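Local atomic coordinates of X-PRO dipeptidase (Streptococcus pyogenes M1 GAS, PDB entry 3O5V), a protein that is probably a manganese-dependent proline dipeptidase of the M24B family, cleaving Xaa-Pro dipeptides, and is represented here by its N-terminal creatinase/prolidase domain alone. Residues Gln7-Tyr11 / Leu124-Val128; Tyr48-Val54 / Val89-Thr93; Thr97-Asp103 / Gly119-Thr125. One frame throughout, in Å; residues are numbered along the deposited sequence.

Interaction 1: Gln7-Tyr11 / Leu124-Val128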
loop_
_atom_site.group_PDB
_atom_site.type_symbol
_atom_site.label_atom_id
_atom_site.label_comp_id
_atom_site.label_asym_id
_atom_site.label_seq_id
_atom_site.Cartn_x
_atom_site.Cartn_y
_atom_site.Cartn_z
ATOM N N GLN A 7 10.284 2.425 -10.560
ATOM C CA GLN A 7 10.407 1.062 -11.112
ATOM C C GLN A 7 9.095 0.277 -10.954
ATOM O O GLN A 7 8.700 -0.473 -11.859
ATOM C CB GLN A 7 11.567 0.299 -10.457
ATOM C CG GLN A 7 12.978 0.787 -10.854
ATOM C CD GLN A 7 13.219 0.766 -12.375
ATOM O OE1 GLN A 7 12.800 -0.156 -13.079
ATOM N NE2 GLN A 7 13.877 1.797 -12.877
ATOM N N ILE A 8 8.428 0.442 -9.809
ATOM C CA ILE A 8 7.125 -0.217 -9.588
ATOM C C ILE A 8 6.089 0.312 -10.565
ATOM O O ILE A 8 5.355 -0.467 -11.180
ATOM C CB ILE A 8 6.627 -0.085 -8.131
ATOM C CG1 ILE A 8 7.523 -0.925 -7.225
ATOM C CG2 ILE A 8 5.157 -0.546 -7.995
ATOM C CD1 ILE A 8 7.625 -0.375 -5.849
ATOM N N ARG A 9 6.039 1.633 -10.732
ATOM C CA ARG A 9 5.106 2.226 -11.672
ATOM C C ARG A 9 5.335 1.747 -13.118
ATOM O O ARG A 9 4.361 1.500 -13.837
ATOM C CB ARG A 9 5.067 3.755 -11.546
ATOM C CG ARG A 9 4.422 4.236 -10.212
ATOM C CD ARG A 9 4.308 5.753 -10.143
ATOM N NE ARG A 9 5.618 6.371 -9.905
ATOM C CZ ARG A 9 6.077 6.755 -8.715
ATOM N NH1 ARG A 9 5.331 6.620 -7.612
ATOM N NH2 ARG A 9 7.296 7.291 -8.629
ATOM N N LEU A 10 6.596 1.560 -13.521
ATOM C CA LEU A 10 6.890 1.003 -14.845
ATOM C C LEU A 10 6.334 -0.420 -14.940
ATOM O O LEU A 10 5.677 -0.785 -15.929
ATOM C CB LEU A 10 8.399 0.993 -15.094
ATOM C CG LEU A 10 8.933 1.181 -16.524
ATOM C CD1 LEU A 10 10.336 0.594 -16.663
ATOM C CD2 LEU A 10 8.000 0.685 -17.620
ATOM N N TYR A 11 6.602 -1.214 -13.907
ATOM C CA TYR A 11 6.125 -2.604 -13.843
ATOM C C TYR A 11 4.616 -2.705 -14.018
ATOM O O TYR A 11 4.132 -3.500 -14.837
ATOM C CB TYR A 11 6.535 -3.244 -12.518
ATOM C CG TYR A 11 6.096 -4.690 -12.385
ATOM C CD1 TYR A 11 6.689 -5.694 -13.152
ATOM C CD2 TYR A 11 5.085 -5.047 -11.492
ATOM C CE1 TYR A 11 6.303 -7.026 -13.018
ATOM C CE2 TYR A 11 4.689 -6.375 -11.355
ATOM C CZ TYR A 11 5.295 -7.353 -12.127
ATOM O OH TYR A 11 4.901 -8.663 -11.997
ATOM N N LEU A 124 2.135 -9.975 -6.332
ATOM C CA LEU A 124 3.318 -9.113 -6.447
ATOM C C LEU A 124 4.625 -9.775 -6.031
ATOM O O LEU A 124 5.705 -9.216 -6.245
ATOM C CB LEU A 124 3.166 -7.907 -5.529
ATOM C CG LEU A 124 2.974 -6.500 -6.063
ATOM C CD1 LEU A 124 2.853 -5.541 -4.865
ATOM C CD2 LEU A 124 4.073 -6.076 -7.041
ATOM N N THR A 125 4.545 -10.939 -5.399
ATOM C CA THR A 125 5.744 -11.504 -4.786
ATOM C C THR A 125 6.860 -11.864 -5.797
ATOM O O THR A 125 8.031 -11.699 -5.465
ATOM C CB THR A 125 5.431 -12.607 -3.718
ATOM O OG1 THR A 125 4.732 -13.700 -4.328
ATOM C CG2 THR A 125 4.568 -12.002 -2.565
ATOM N N PRO A 126 6.505 -12.290 -7.041
ATOM C CA PRO A 126 7.553 -12.433 -8.059
ATOM C C PRO A 126 8.321 -11.131 -8.318
ATOM O O PRO A 126 9.545 -11.163 -8.423
ATOM C CB PRO A 126 6.775 -12.857 -9.314
ATOM C CG PRO A 126 5.599 -13.602 -8.772
ATOM C CD PRO A 126 5.214 -12.833 -7.524
ATOM N N TYR A 127 7.621 -10.003 -8.411
ATOM C CA TYR A 127 8.317 -8.726 -8.570
ATOM C C TYR A 127 9.209 -8.433 -7.357
ATOM O O TYR A 127 10.385 -8.090 -7.510
ATOM C CB TYR A 127 7.348 -7.558 -8.817
ATOM C CG TYR A 127 8.081 -6.238 -8.939
ATOM C CD1 TYR A 127 8.570 -5.806 -10.175
ATOM C CD2 TYR A 127 8.324 -5.441 -7.813
ATOM C CE1 TYR A 127 9.270 -4.603 -10.299
ATOM C CE2 TYR A 127 9.027 -4.235 -7.921
ATOM C CZ TYR A 127 9.495 -3.827 -9.170
ATOM O OH TYR A 127 10.177 -2.643 -9.294
ATOM N N VAL A 128 8.643 -8.569 -6.158
ATOM C CA VAL A 128 9.367 -8.304 -4.913
ATOM C C VAL A 128 10.633 -9.157 -4.791
ATOM O O VAL A 128 11.719 -8.629 -4.573
ATOM C CB VAL A 128 8.440 -8.456 -3.687
ATOM C CG1 VAL A 128 9.229 -8.508 -2.369
ATOM C CG2 VAL A 128 7.428 -7.310 -3.675
HETATM O O HOH W 1 4.796 -9.963 -9.447
#

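Interaction 2: Tyr48-Val54 / Val89-Thr93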
loop_
_atom_site.group_PDB
_atom_site.type_symbol
_atom_site.label_atom_id
_atom_site.label_comp_id
_atom_site.label_asym_id
_atom_site.label_seq_id
_atom_site.Cartn_x
_atom_site.Cartn_y
_atom_site.Cartn_z
ATOM N N TYR A 48 -0.017 3.784 -6.865
ATOM C CA TYR A 48 -0.774 3.974 -8.107
ATOM C C TYR A 48 0.171 4.030 -9.288
ATOM O O TYR A 48 1.296 4.515 -9.141
ATOM C CB TYR A 48 -1.531 5.293 -8.039
ATOM C CG TYR A 48 -2.674 5.265 -7.058
ATOM C CD1 TYR A 48 -2.512 5.738 -5.758
ATOM C CD2 TYR A 48 -3.920 4.738 -7.430
ATOM C CE1 TYR A 48 -3.573 5.702 -4.846
ATOM C CE2 TYR A 48 -4.977 4.697 -6.532
ATOM C CZ TYR A 48 -4.800 5.186 -5.251
ATOM O OH TYR A 48 -5.848 5.147 -4.357
ATOM N N HIS A 49 -0.262 3.543 -10.454
ATOM C CA HIS A 49 0.617 3.599 -11.634
ATOM C C HIS A 49 0.870 5.056 -12.069
ATOM O O HIS A 49 1.907 5.360 -12.658
ATOM C CB HIS A 49 0.101 2.717 -12.786
ATOM C CG HIS A 49 -0.956 3.357 -13.632
ATOM N ND1 HIS A 49 -2.237 3.599 -13.178
ATOM C CD2 HIS A 49 -0.929 3.781 -14.919
ATOM C CE1 HIS A 49 -2.949 4.156 -14.146
ATOM N NE2 HIS A 49 -2.176 4.282 -15.211
ATOM N N ASP A 50 -0.041 5.961 -11.713
ATOM C CA ASP A 50 0.040 7.354 -12.178
ATOM C C ASP A 50 0.040 8.410 -11.067
ATOM O O ASP A 50 0.821 9.369 -11.118
ATOM C CB ASP A 50 -1.070 7.646 -13.195
ATOM C CG ASP A 50 -2.455 7.238 -12.700
ATOM O OD1 ASP A 50 -2.586 6.584 -11.624
ATOM O OD2 ASP A 50 -3.425 7.555 -13.404
ATOM N N LEU A 51 -0.805 8.226 -10.059
ATOM C CA LEU A 51 -0.960 9.193 -8.957
ATOM C C LEU A 51 0.181 9.134 -7.936
ATOM O O LEU A 51 1.017 8.225 -7.981
ATOM C CB LEU A 51 -2.293 8.920 -8.247
ATOM C CG LEU A 51 -3.628 9.455 -8.800
ATOM C CD1 LEU A 51 -3.595 9.960 -10.255
ATOM C CD2 LEU A 51 -4.733 8.411 -8.588
ATOM N N ALA A 52 0.211 10.091 -7.009
ATOM C CA ALA A 52 1.175 10.024 -5.904
ATOM C C ALA A 52 0.942 8.735 -5.112
ATOM O O ALA A 52 -0.197 8.294 -4.976
ATOM C CB ALA A 52 1.030 11.223 -4.981
ATOM N N PRO A 53 2.016 8.127 -4.594
ATOM C CA PRO A 53 1.786 6.988 -3.708
ATOM C C PRO A 53 1.228 7.469 -2.363
ATOM O O PRO A 53 1.329 8.669 -2.040
ATOM C CB PRO A 53 3.180 6.388 -3.548
ATOM C CG PRO A 53 4.109 7.580 -3.702
ATOM C CD PRO A 53 3.449 8.485 -4.698
ATOM N N VAL A 54 0.601 6.565 -1.620
ATOM C CA VAL A 54 -0.003 6.907 -0.334
ATOM C C VAL A 54 0.372 5.871 0.714
ATOM O O VAL A 54 0.126 4.666 0.526
ATOM C CB VAL A 54 -1.544 6.993 -0.418
ATOM C CG1 VAL A 54 -2.138 7.364 0.952
ATOM C CG2 VAL A 54 -1.974 8.010 -1.469
ATOM N N VAL A 89 -9.770 8.386 2.456
ATOM C CA VAL A 89 -8.536 9.165 2.213
ATOM C C VAL A 89 -7.873 8.988 0.835
ATOM O O VAL A 89 -7.148 9.878 0.382
ATOM C CB VAL A 89 -7.455 8.966 3.328
ATOM C CG1 VAL A 89 -8.037 9.256 4.698
ATOM C CG2 VAL A 89 -6.822 7.554 3.272
ATOM N N LEU A 90 -8.094 7.846 0.193
ATOM C CA LEU A 90 -7.447 7.551 -1.087
ATOM C C LEU A 90 -8.092 8.345 -2.234
ATOM O O LEU A 90 -9.298 8.596 -2.200
ATOM C CB LEU A 90 -7.516 6.059 -1.397
ATOM C CG LEU A 90 -6.614 5.081 -0.635
ATOM C CD1 LEU A 90 -6.702 3.747 -1.303
ATOM C CD2 LEU A 90 -5.175 5.526 -0.638
ATOM N N PRO A 91 -7.293 8.729 -3.251
ATOM C CA PRO A 91 -7.856 9.511 -4.373
ATOM C C PRO A 91 -8.786 8.702 -5.275
ATOM O O PRO A 91 -9.661 9.270 -5.930
ATOM C CB PRO A 91 -6.615 9.948 -5.162
ATOM C CG PRO A 91 -5.527 8.952 -4.763
ATOM C CD PRO A 91 -5.822 8.588 -3.342
ATOM N N ASN A 92 -8.604 7.384 -5.294
ATOM C CA ASN A 92 -9.217 6.526 -6.296
ATOM C C ASN A 92 -9.225 5.069 -5.833
ATOM O O ASN A 92 -8.217 4.579 -5.338
ATOM C CB ASN A 92 -8.417 6.647 -7.607
ATOM C CG ASN A 92 -9.042 5.892 -8.749
ATOM O OD1 ASN A 92 -9.703 6.481 -9.608
ATOM N ND2 ASN A 92 -8.832 4.590 -8.787
ATOM N N THR A 93 -10.353 4.381 -5.996
ATOM C CA THR A 93 -10.415 2.943 -5.695
ATOM C C THR A 93 -10.908 2.120 -6.898
ATOM O O THR A 93 -11.346 0.979 -6.748
ATOM C CB THR A 93 -11.270 2.653 -4.431
ATOM O OG1 THR A 93 -12.605 3.110 -4.649
ATOM C CG2 THR A 93 -10.699 3.362 -3.203
#

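Interaction 3: Thr97-Asp103 / Gly119-Thr125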
loop_
_atom_site.group_PDB
_atom_site.type_symbol
_atom_site.label_atom_id
_atom_site.label_comp_id
_atom_site.label_asym_id
_atom_site.label_seq_id
_atom_site.Cartn_x
_atom_site.Cartn_y
_atom_site.Cartn_z
ATOM N N THR A 97 -7.118 -3.748 -12.269
ATOM C CA THR A 97 -6.130 -4.775 -12.003
ATOM C C THR A 97 -5.226 -4.271 -10.887
ATOM O O THR A 97 -4.669 -3.178 -10.990
ATOM C CB THR A 97 -5.282 -5.082 -13.254
ATOM O OG1 THR A 97 -6.145 -5.358 -14.371
ATOM C CG2 THR A 97 -4.402 -6.276 -13.004
ATOM N N ILE A 98 -5.120 -5.069 -9.824
ATOM C CA ILE A 98 -4.351 -4.723 -8.624
ATOM C C ILE A 98 -3.294 -5.791 -8.342
ATOM O O ILE A 98 -3.544 -6.989 -8.500
ATOM C CB ILE A 98 -5.283 -4.523 -7.404
ATOM C CG1 ILE A 98 -6.288 -3.411 -7.696
ATOM C CG2 ILE A 98 -4.503 -4.198 -6.122
ATOM C CD1 ILE A 98 -7.439 -3.390 -6.737
ATOM N N TYR A 99 -2.098 -5.353 -7.964
ATOM C CA TYR A 99 -1.083 -6.262 -7.463
ATOM C C TYR A 99 -0.937 -6.161 -5.940
ATOM O O TYR A 99 -0.950 -5.060 -5.396
ATOM C CB TYR A 99 0.244 -5.987 -8.158
ATOM C CG TYR A 99 0.344 -6.686 -9.494
ATOM C CD1 TYR A 99 1.096 -7.853 -9.628
ATOM C CD2 TYR A 99 -0.327 -6.196 -10.615
ATOM C CE1 TYR A 99 1.189 -8.512 -10.842
ATOM C CE2 TYR A 99 -0.245 -6.857 -11.849
ATOM C CZ TYR A 99 0.515 -8.010 -11.948
ATOM O OH TYR A 99 0.606 -8.672 -13.149
ATOM N N ALA A 100 -0.814 -7.304 -5.260
ATOM C CA ALA A 100 -0.575 -7.321 -3.808
ATOM C C ALA A 100 0.357 -8.469 -3.408
ATOM O O ALA A 100 0.573 -9.388 -4.193
ATOM C CB ALA A 100 -1.909 -7.386 -3.028
ATOM N N GLU A 101 0.925 -8.402 -2.204
ATOM C CA GLU A 101 1.933 -9.373 -1.758
ATOM C C GLU A 101 1.262 -10.576 -1.114
ATOM O O GLU A 101 1.043 -10.599 0.110
ATOM C CB GLU A 101 2.908 -8.747 -0.747
ATOM C CG GLU A 101 3.674 -7.570 -1.277
ATOM C CD GLU A 101 4.649 -7.036 -0.250
ATOM O OE1 GLU A 101 4.257 -6.159 0.554
ATOM O OE2 GLU A 101 5.807 -7.504 -0.243
ATOM N N PHE A 102 0.968 -11.583 -1.937
ATOM C CA PHE A 102 0.222 -12.767 -1.484
ATOM C C PHE A 102 0.991 -13.587 -0.435
ATOM O O PHE A 102 0.367 -14.321 0.344
ATOM C CB PHE A 102 -0.163 -13.660 -2.674
ATOM C CG PHE A 102 -1.321 -13.148 -3.520
ATOM C CD1 PHE A 102 -1.914 -11.898 -3.300
ATOM C CD2 PHE A 102 -1.808 -13.940 -4.570
ATOM C CE1 PHE A 102 -2.982 -11.458 -4.101
ATOM C CE2 PHE A 102 -2.860 -13.513 -5.376
ATOM C CZ PHE A 102 -3.452 -12.267 -5.142
ATOM N N ASP A 103 2.323 -13.456 -0.396
ATOM C CA ASP A 103 3.118 -14.132 0.652
ATOM C C ASP A 103 3.081 -13.496 2.038
ATOM O O ASP A 103 3.578 -14.084 3.005
ATOM C CB ASP A 103 4.577 -14.333 0.242
ATOM C CG ASP A 103 4.816 -15.683 -0.401
ATOM O OD1 ASP A 103 4.085 -16.650 -0.084
ATOM O OD2 ASP A 103 5.738 -15.767 -1.231
ATOM N N GLY A 119 -11.623 -4.506 -8.127
ATOM C CA GLY A 119 -10.760 -5.027 -9.191
ATOM C C GLY A 119 -10.174 -6.413 -8.968
ATOM O O GLY A 119 -10.338 -7.012 -7.900
ATOM N N GLN A 120 -9.487 -6.917 -9.989
ATOM C CA GLN A 120 -8.821 -8.211 -9.947
ATOM C C GLN A 120 -7.467 -8.113 -9.253
ATOM O O GLN A 120 -6.634 -7.295 -9.646
ATOM C CB GLN A 120 -8.589 -8.702 -11.378
ATOM C CG GLN A 120 -8.481 -10.192 -11.505
ATOM C CD GLN A 120 -9.807 -10.872 -11.196
ATOM O OE1 GLN A 120 -9.839 -11.936 -10.584
ATOM N NE2 GLN A 120 -10.915 -10.241 -11.604
ATOM N N PHE A 121 -7.235 -8.977 -8.264
ATOM C CA PHE A 121 -5.958 -9.012 -7.545
ATOM C C PHE A 121 -4.993 -10.042 -8.116
ATOM O O PHE A 121 -5.380 -11.192 -8.384
ATOM C CB PHE A 121 -6.176 -9.285 -6.053
ATOM C CG PHE A 121 -6.651 -8.088 -5.280
ATOM C CD1 PHE A 121 -5.828 -7.487 -4.331
ATOM C CD2 PHE A 121 -7.924 -7.566 -5.491
ATOM C CE1 PHE A 121 -6.267 -6.382 -3.605
ATOM C CE2 PHE A 121 -8.370 -6.457 -4.775
ATOM C CZ PHE A 121 -7.532 -5.861 -3.834
ATOM N N ASN A 122 -3.745 -9.608 -8.290
ATOM C CA ASN A 122 -2.652 -10.444 -8.795
ATOM C C ASN A 122 -1.487 -10.445 -7.808
ATOM O O ASN A 122 -1.342 -9.510 -7.019
ATOM C CB ASN A 122 -2.157 -9.933 -10.153
ATOM C CG ASN A 122 -3.184 -10.099 -11.261
ATOM O OD1 ASN A 122 -3.131 -9.405 -12.280
ATOM N ND2 ASN A 122 -4.120 -11.026 -11.071
ATOM N N ASN A 123 -0.656 -11.487 -7.861
ATOM C CA ASN A 123 0.476 -11.656 -6.939
ATOM C C ASN A 123 1.717 -10.807 -7.285
ATOM O O ASN A 123 2.279 -10.928 -8.369
ATOM C CB ASN A 123 0.858 -13.143 -6.859
ATOM C CG ASN A 123 1.808 -13.464 -5.707
ATOM O OD1 ASN A 123 2.345 -14.575 -5.633
ATOM N ND2 ASN A 123 2.010 -12.523 -4.808
ATOM N N LEU A 124 2.135 -9.975 -6.332
ATOM C CA LEU A 124 3.318 -9.113 -6.447
ATOM C C LEU A 124 4.625 -9.775 -6.031
ATOM O O LEU A 124 5.705 -9.216 -6.245
ATOM C CB LEU A 124 3.166 -7.907 -5.529
ATOM C CG LEU A 124 2.974 -6.500 -6.063
ATOM C CD1 LEU A 124 2.853 -5.541 -4.865
ATOM C CD2 LEU A 124 4.073 -6.076 -7.041
ATOM N N THR A 125 4.545 -10.939 -5.399
ATOM C CA THR A 125 5.744 -11.504 -4.786
ATOM C C THR A 125 6.860 -11.864 -5.797
ATOM O O THR A 125 8.031 -11.699 -5.465
ATOM C CB THR A 125 5.431 -12.607 -3.718
ATOM O OG1 THR A 125 4.732 -13.700 -4.328
ATOM C CG2 THR A 125 4.568 -12.002 -2.565
HETATM O O HOH W 2 -1.689 -8.155 -15.087
#

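Interaction 1: Gln7-Tyr11 / Leu124-Val128
Y11 and Y127 meet where helix 3-14 passes the short helix 125-129, with their CA atoms 8.4 Å apart; side chains fill most of the gap, and no direct hydrogen bond crosses it. The two tyrosines carry most of the contact. In both, CG stands anti to the backbone N (chi1 -179° in Y11, 178° in Y127), which swings each ring out from its helix into the gap. Pointing opposite ways, the rings overlap along their sides. The ring planes stand at 40° with centroids 4.6 Å apart. Y127 CD1 sits over one face of the Y11 ring, 3.5 Å from CG of Y11. Y127 CB lies over the same ring in a CH-pi contact, 4.1 Å from its centroid. The far end of Y127 reaches helix 3-14 itself. Its OH rests 3.5 Å from CB of Q7, and I8 CG1 touches Y127 CE2 at 3.7 Å, the two side chains crossing at about a right angle. L124 CD2 makes a looser apolar contact with the Y11 ring. A water hydrogen-bonds Y11 OH at 2.9 Å and accepts from Y127 N, linking the two helices. I8 and L124 also pack on F22 of strand 19-22. The contact is helix-to-helix aromatic packing that joins the N-terminal helix of the creatinase/prolidase N-terminal domain to its last helix.

Interaction 2: Tyr48-Val54 / Val89-Thr93
V54, L90, P91 and the ring of Y48 form the apolar centre, between the turn linking strands 44-48 and 54-58 and the loop that leaves helix 82-89. V54 CG1 lies 3.9 Å from L90 CD2. Both V54 methyls lie against that L90 methyl, and CG2 also comes near P91 CD. V54 packs on F74 of strand 73-76 as well, and L90 on F117, so the centre is joined to that strand and to the loop holding F117.

P91 and Y48 come from opposite directions. The proline CG touches Y48 CE1 at 3.8 Å. L51 CD2 then lies above a face of the Y48 ring, toward its rim, and reaches P91 CG at 3.9 Å. This L51-P91 contact lies near the outside, since P91 is exposed and L51 partly so.

The polar edge begins at the phenol oxygen. Y48 OH donates a hydrogen bond of 2.6 Å to the backbone O of N92. The donor lies in the carbonyl plane, on a lone pair, with a C=O...O angle of 144°. The same oxygen atom has apolar neighbours as well: L90 CD1 is 3.5 Å away and P91 CD is 3.6 Å away. N92 CB lies beside the ring at Y48 CE2, at 4.1 Å. Farther out, D50 OD2 hydrogen-bonds a glycerol, probably from the crystallisation liquor, and H49 ND1 does so weakly.

The chemistry is that of a buried tyrosine whose ring is packed by aliphatic groups while its hydroxyl is paired with a main-chain carbonyl. One side-chain-to-backbone bond thus ties together two loops that share no backbone hydrogen bond.

Interaction 3: Thr97-Asp103 / Gly119-Thr125
I98 and N122 anchor the backbone pairing of strands 97-100 and 120-123, which run parallel, their short axes at 37°. I98 N donates to Q120 O, and N122 N to I98 O at 2.6 Å. A100 N then binds N122 O. The last bond, from L124 N to A100 O at 2.7 Å, comes in 39° above the carbonyl plane, just past the end of strand 120-123.

Aromatic contacts occupy both faces of the sheet. On one face N122 CB is centred over the Y99 ring, 3.7 Å from its centroid in a CH-pi contact. On the other, I98 and F121 lie side by side, with I98 CG2 over the F121 ring, 4.1 Å from the centroid. A100 CB meets the edge of that ring, and F110 packs edge-to-face with it. Past the strand, the F102 ring covers the backbone of N123, whose CA lies over the ring centre.

Y99 CB makes an apolar contact with L124 CG at 3.5 Å. T125 CG2 is in van der Waals contact with CB of D103 at 3.6 Å.

A water hydrogen-bonds Y99 OH at 3.0 Å and donates a weak bond to N122 OD1. E101 turns to other partners, T27 and the backbone N atoms of S23 and D24.

The strands and the helix 107-114 between them make a beta-alpha-beta crossover, placing 120-123 as an outermost strand of the mixed sheet in this N-terminal domain.

The three contacts lie within one creatinase/prolidase N-terminal domain. Interactions 1 and 3 are close, with centres about 10 Å apart. They share L124 and T125, where strand 120-123 passes into helix 125-129, and Y11 OH packs on Y99 CE1. Interaction 2 lies about 16 Å from the centre of either. It touches interaction 1 where R9 packs on Y48, H49 and P53. Along the chain, interaction 2 closes before interaction 3 opens, and both fall within the span from 7-11 to 124-128, save for the shared residues. Interaction 3 forms one edge of the six-stranded sheet, interaction 2 joins loops beside strands 44-48 and 54-58, and interaction 1 brings the first and last helices of this N-terminal domain construct together.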